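Uncharacterized protein (Legionella pneumophila subsp. pneumophila str. Philadelphia 1, PDB 4RXV) is of unknown function, but its N-terminal part belongs to a papain-like (clan CA) peptidase family and probably acts as a cysteine-peptidase-type domain. Local coordinates at residues A[139-151]-A[162-174]. Sequence-based numbering, arbitrary orientation. Where two conformers were deposited one is given.
Sequences HNITLLVPKGSRL and VFPIGTLIVDPWA
H139 meets D171 through NE2, which gives a nearly straight bond of 2.6 Å to D171 OD2, in the plane of the imidazole but 32° out of the carboxylate plane, on its syn side. With CG anti to the backbone N (chi1 -180°), the ring reaches across to W173, whose CZ3 sits over one face. A bond from ND1 to C102 O fixes the ring's rotation, while D171 OD1 caps the helix by accepting from A174 N. A His-carboxylate pair next to C102 is consistent with the papain-like (clan CA) peptidase family. Next, I141 CG2 touches I169 CG2 at 3.8 Å. T142 and V170 form an antiparallel hydrogen-bonded pair, as do L144 and L168, joining 168-170 to strand 136-146 as the outermost strand of a four-stranded antiparallel sheet. Between them, L143 lies alongside I169, CD2 to CG1 3.9 Å, and its CD1 comes obliquely to the F163 ring. On the other face L144 CD1 packs on V170 CG2 under helix 6-14. P146 CG then presses on I165 O, where type II turns 146-149 and 164-167 adjoin. S149 OG, bonded to P146 O, lies 3.6 Å from P164 CG, and L151 CD2 meets P164 CD at 3.5 Å.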
loop_
_atom_site.group_PDB
_atom_site.type_symbol
_atom_site.label_atom_id
_atom_site.label_comp_id
_atom_site.label_asym_id
_atom_site.label_seq_id
_atom_site.Cartn_x
_atom_site.Cartn_y
_atom_site.Cartn_z
ATOM N N HIS A 139 0.087 -8.724 7.240
ATOM C CA HIS A 139 -0.189 -7.862 6.090
ATOM C C HIS A 139 -0.588 -6.467 6.537
ATOM O O HIS A 139 -1.614 -6.298 7.178
ATOM C CB HIS A 139 -1.341 -8.489 5.340
ATOM C CG HIS A 139 -1.765 -7.745 4.121
ATOM N ND1 HIS A 139 -0.876 -7.134 3.264
ATOM C CD2 HIS A 139 -2.993 -7.541 3.597
ATOM C CE1 HIS A 139 -1.543 -6.569 2.270
ATOM N NE2 HIS A 139 -2.825 -6.816 2.443
ATOM N N ASN A 140 0.188 -5.463 6.168
ATOM C CA ASN A 140 -0.200 -4.094 6.486
ATOM C C ASN A 140 -1.087 -3.533 5.387
ATOM O O ASN A 140 -0.955 -3.890 4.208
ATOM C CB ASN A 140 1.007 -3.227 6.762
ATOM C CG ASN A 140 1.792 -3.731 7.967
ATOM O OD1 ASN A 140 1.210 -4.165 8.951
ATOM N ND2 ASN A 140 3.093 -3.697 7.882
ATOM N N ILE A 141 -2.011 -2.685 5.794
ATOM C CA ILE A 141 -3.004 -2.072 4.919
ATOM C C ILE A 141 -3.094 -0.601 5.260
ATOM O O ILE A 141 -2.987 -0.219 6.423
ATOM C CB ILE A 141 -4.406 -2.749 5.130
ATOM C CG1 ILE A 141 -4.329 -4.225 4.708
ATOM C CG2 ILE A 141 -5.485 -2.009 4.385
ATOM C CD1 ILE A 141 -5.595 -5.012 5.050
ATOM N N THR A 142 -3.321 0.240 4.262
ATOM C CA THR A 142 -3.529 1.672 4.455
ATOM C C THR A 142 -5.008 1.970 4.456
ATOM O O THR A 142 -5.765 1.402 3.658
ATOM C CB THR A 142 -2.711 2.450 3.436
ATOM O OG1 THR A 142 -1.342 2.256 3.788
ATOM C CG2 THR A 142 -3.014 3.938 3.413
ATOM N N LEU A 143 -5.425 2.872 5.343
ATOM C CA LEU A 143 -6.809 3.325 5.427
ATOM C C LEU A 143 -6.904 4.824 5.209
ATOM O O LEU A 143 -6.048 5.590 5.644
ATOM C CB LEU A 143 -7.445 3.036 6.788
ATOM C CG LEU A 143 -7.400 1.595 7.281
ATOM C CD1 LEU A 143 -8.002 1.536 8.698
ATOM C CD2 LEU A 143 -8.111 0.666 6.335
ATOM N N LEU A 144 -7.988 5.210 4.557
ATOM C CA LEU A 144 -8.481 6.586 4.546
ATOM C C LEU A 144 -9.707 6.654 5.431
ATOM O O LEU A 144 -10.687 5.965 5.169
ATOM C CB LEU A 144 -8.841 7.010 3.123
ATOM C CG LEU A 144 -7.647 7.130 2.174
ATOM C CD1 LEU A 144 -8.093 7.023 0.721
ATOM C CD2 LEU A 144 -6.919 8.423 2.391
ATOM N N VAL A 145 -9.638 7.421 6.517
ATOM C CA VAL A 145 -10.778 7.537 7.421
ATOM C C VAL A 145 -11.310 8.959 7.364
ATOM O O VAL A 145 -10.552 9.902 7.269
ATOM C CB VAL A 145 -10.431 7.124 8.877
ATOM C CG1 VAL A 145 -10.059 5.632 8.926
ATOM C CG2 VAL A 145 -9.330 7.981 9.466
ATOM N N PRO A 146 -12.633 9.121 7.393
ATOM C CA PRO A 146 -13.168 10.474 7.356
ATOM C C PRO A 146 -12.645 11.301 8.520
ATOM O O PRO A 146 -12.451 10.807 9.622
ATOM C CB PRO A 146 -14.678 10.248 7.446
ATOM C CG PRO A 146 -14.878 8.900 6.844
ATOM C CD PRO A 146 -13.699 8.110 7.297
ATOM N N LYS A 147 -12.375 12.568 8.247
ATOM C CA LYS A 147 -11.886 13.488 9.262
ATOM C C LYS A 147 -12.707 13.400 10.527
ATOM O O LYS A 147 -13.935 13.474 10.459
ATOM C CB LYS A 147 -12.016 14.915 8.735
ATOM C CG LYS A 147 -10.973 15.299 7.753
ATOM C CD LYS A 147 -9.641 15.403 8.421
ATOM C CE LYS A 147 -8.633 15.997 7.490
ATOM N NZ LYS A 147 -7.309 15.995 8.123
ATOM N N GLY A 148 -12.041 13.313 11.678
ATOM C CA GLY A 148 -12.737 13.268 12.952
ATOM C C GLY A 148 -12.549 11.922 13.611
ATOM O O GLY A 148 -12.648 11.782 14.828
ATOM N N SER A 149 -12.256 10.922 12.796
ATOM C CA SER A 149 -12.112 9.554 13.295
ATOM C C SER A 149 -10.872 9.351 14.170
ATOM O O SER A 149 -9.814 9.905 13.898
ATOM C CB SER A 149 -12.040 8.567 12.125
ATOM O OG SER A 149 -13.131 8.726 11.236
ATOM N N ARG A 150 -11.009 8.537 15.213
ATOM C CA ARG A 150 -9.860 8.074 15.978
ATOM C C ARG A 150 -9.987 6.574 16.115
ATOM O O ARG A 150 -10.953 6.065 16.699
ATOM C CB ARG A 150 -9.812 8.708 17.363
ATOM N N LEU A 151 -9.026 5.863 15.570
ATOM C CA LEU A 151 -9.062 4.434 15.622
ATOM C C LEU A 151 -8.484 4.012 16.950
ATOM O O LEU A 151 -7.754 4.772 17.583
ATOM C CB LEU A 151 -8.232 3.864 14.477
ATOM C CG LEU A 151 -8.708 4.288 13.085
ATOM C CD1 LEU A 151 -7.771 3.722 12.038
ATOM C CD2 LEU A 151 -10.145 3.865 12.821
ATOM N N VAL A 162 -15.626 -0.780 15.515
ATOM C CA VAL A 162 -14.909 0.486 15.716
ATOM C C VAL A 162 -14.226 0.944 14.409
ATOM O O VAL A 162 -13.247 1.681 14.430
ATOM C CB VAL A 162 -13.919 0.410 16.931
ATOM C CG1 VAL A 162 -14.695 0.217 18.236
ATOM C CG2 VAL A 162 -12.898 -0.693 16.779
ATOM N N PHE A 163 -14.788 0.527 13.270
ATOM C CA PHE A 163 -14.300 0.896 11.927
ATOM C C PHE A 163 -15.248 1.972 11.370
ATOM O O PHE A 163 -16.413 1.684 11.103
ATOM C CB PHE A 163 -14.334 -0.351 11.059
ATOM C CG PHE A 163 -13.537 -0.281 9.780
ATOM C CD1 PHE A 163 -12.163 -0.286 9.786
ATOM C CD2 PHE A 163 -14.179 -0.334 8.557
ATOM C CE1 PHE A 163 -11.452 -0.291 8.602
ATOM C CE2 PHE A 163 -13.456 -0.355 7.365
ATOM C CZ PHE A 163 -12.112 -0.350 7.395
ATOM N N PRO A 164 -14.768 3.218 11.198
ATOM C CA PRO A 164 -15.699 4.307 10.883
ATOM C C PRO A 164 -16.437 4.149 9.568
ATOM O O PRO A 164 -15.865 3.627 8.605
ATOM C CB PRO A 164 -14.785 5.528 10.805
ATOM C CG PRO A 164 -13.651 5.191 11.685
ATOM C CD PRO A 164 -13.422 3.731 11.495
ATOM N N ILE A 165 -17.674 4.646 9.542
ATOM C CA ILE A 165 -18.439 4.785 8.313
ATOM C C ILE A 165 -17.624 5.611 7.344
ATOM O O ILE A 165 -17.087 6.651 7.707
ATOM C CB ILE A 165 -19.803 5.520 8.555
ATOM C CG1 ILE A 165 -20.720 4.688 9.444
ATOM C CG2 ILE A 165 -20.515 5.826 7.235
ATOM C CD1 ILE A 165 -21.959 5.434 9.930
ATOM N N GLY A 166 -17.512 5.149 6.110
ATOM C CA GLY A 166 -16.823 5.917 5.096
ATOM C C GLY A 166 -15.341 5.594 4.977
ATOM O O GLY A 166 -14.651 6.172 4.152
ATOM N N THR A 167 -14.838 4.656 5.766
ATOM C CA THR A 167 -13.439 4.259 5.646
ATOM C C THR A 167 -13.198 3.581 4.302
ATOM O O THR A 167 -13.991 2.769 3.849
ATOM C CB THR A 167 -13.029 3.337 6.783
ATOM O OG1 THR A 167 -13.211 4.027 8.017
ATOM C CG2 THR A 167 -11.570 2.930 6.656
ATOM N N LEU A 168 -12.093 3.947 3.662
ATOM C CA LEU A 168 -11.642 3.306 2.433
ATOM C C LEU A 168 -10.324 2.563 2.652
ATOM O O LEU A 168 -9.431 3.031 3.347
ATOM C CB LEU A 168 -11.442 4.328 1.327
ATOM C CG LEU A 168 -12.694 5.113 0.948
ATOM C CD1 LEU A 168 -12.343 6.274 0.033
ATOM C CD2 LEU A 168 -13.723 4.215 0.260
ATOM N N ILE A 169 -10.243 1.377 2.072
ATOM C CA ILE A 169 -9.086 0.509 2.181
ATOM C C ILE A 169 -8.176 0.720 0.971
ATOM O O ILE A 169 -8.667 0.853 -0.168
ATOM C CB ILE A 169 -9.568 -0.962 2.278
ATOM C CG1 ILE A 169 -10.244 -1.178 3.641
ATOM C CG2 ILE A 169 -8.460 -1.973 2.059
ATOM C CD1 ILE A 169 -11.278 -2.265 3.617
ATOM N N VAL A 170 -6.872 0.662 1.193
ATOM C CA VAL A 170 -5.868 0.835 0.154
ATOM C C VAL A 170 -4.796 -0.254 0.367
ATOM O O VAL A 170 -4.049 -0.228 1.343
ATOM C CB VAL A 170 -5.268 2.250 0.155
ATOM C CG1 VAL A 170 -4.298 2.373 -1.001
ATOM C CG2 VAL A 170 -6.379 3.305 0.078
ATOM N N ASP A 171 -4.718 -1.175 -0.587
ATOM C CA ASP A 171 -3.896 -2.364 -0.465
ATOM C C ASP A 171 -3.149 -2.607 -1.781
ATOM O O ASP A 171 -3.595 -3.403 -2.626
ATOM C CB ASP A 171 -4.770 -3.555 -0.087
ATOM C CG ASP A 171 -3.965 -4.793 0.271
ATOM O OD1 ASP A 171 -2.732 -4.850 0.009
ATOM O OD2 ASP A 171 -4.586 -5.730 0.831
ATOM N N PRO A 172 -2.008 -1.941 -1.979
ATOM C CA PRO A 172 -1.265 -2.140 -3.223
ATOM C C PRO A 172 -0.752 -3.571 -3.411
ATOM O O PRO A 172 -0.665 -4.047 -4.542
ATOM C CB PRO A 172 -0.108 -1.150 -3.108
ATOM C CG PRO A 172 0.026 -0.876 -1.635
ATOM C CD PRO A 172 -1.387 -0.911 -1.121
ATOM N N TRP A 173 -0.434 -4.273 -2.322
ATOM C CA TRP A 173 -0.032 -5.673 -2.436
ATOM C C TRP A 173 -1.107 -6.519 -3.096
ATOM O O TRP A 173 -0.785 -7.371 -3.928
ATOM C CB TRP A 173 0.370 -6.221 -1.075
ATOM C CG TRP A 173 0.932 -7.607 -1.063
ATOM C CD1 TRP A 173 2.225 -7.986 -1.326
ATOM C CD2 TRP A 173 0.242 -8.796 -0.689
ATOM N NE1 TRP A 173 2.368 -9.336 -1.118
ATOM C CE2 TRP A 173 1.165 -9.857 -0.730
ATOM C CE3 TRP A 173 -1.062 -9.061 -0.294
ATOM C CZ2 TRP A 173 0.816 -11.187 -0.401
ATOM C CZ3 TRP A 173 -1.420 -10.381 0.030
ATOM C CH2 TRP A 173 -0.475 -11.419 -0.022
ATOM N N ALA A 174 -2.380 -6.270 -2.770
ATOM C CA ALA A 174 -3.454 -7.013 -3.424
ATOM C C ALA A 174 -3.393 -6.816 -4.941
ATOM O O ALA A 174 -3.702 -7.737 -5.693
ATOM C CB ALA A 174 -4.807 -6.578 -2.906
HETATM O O HOH W 1 -12.843 3.822 15.737
#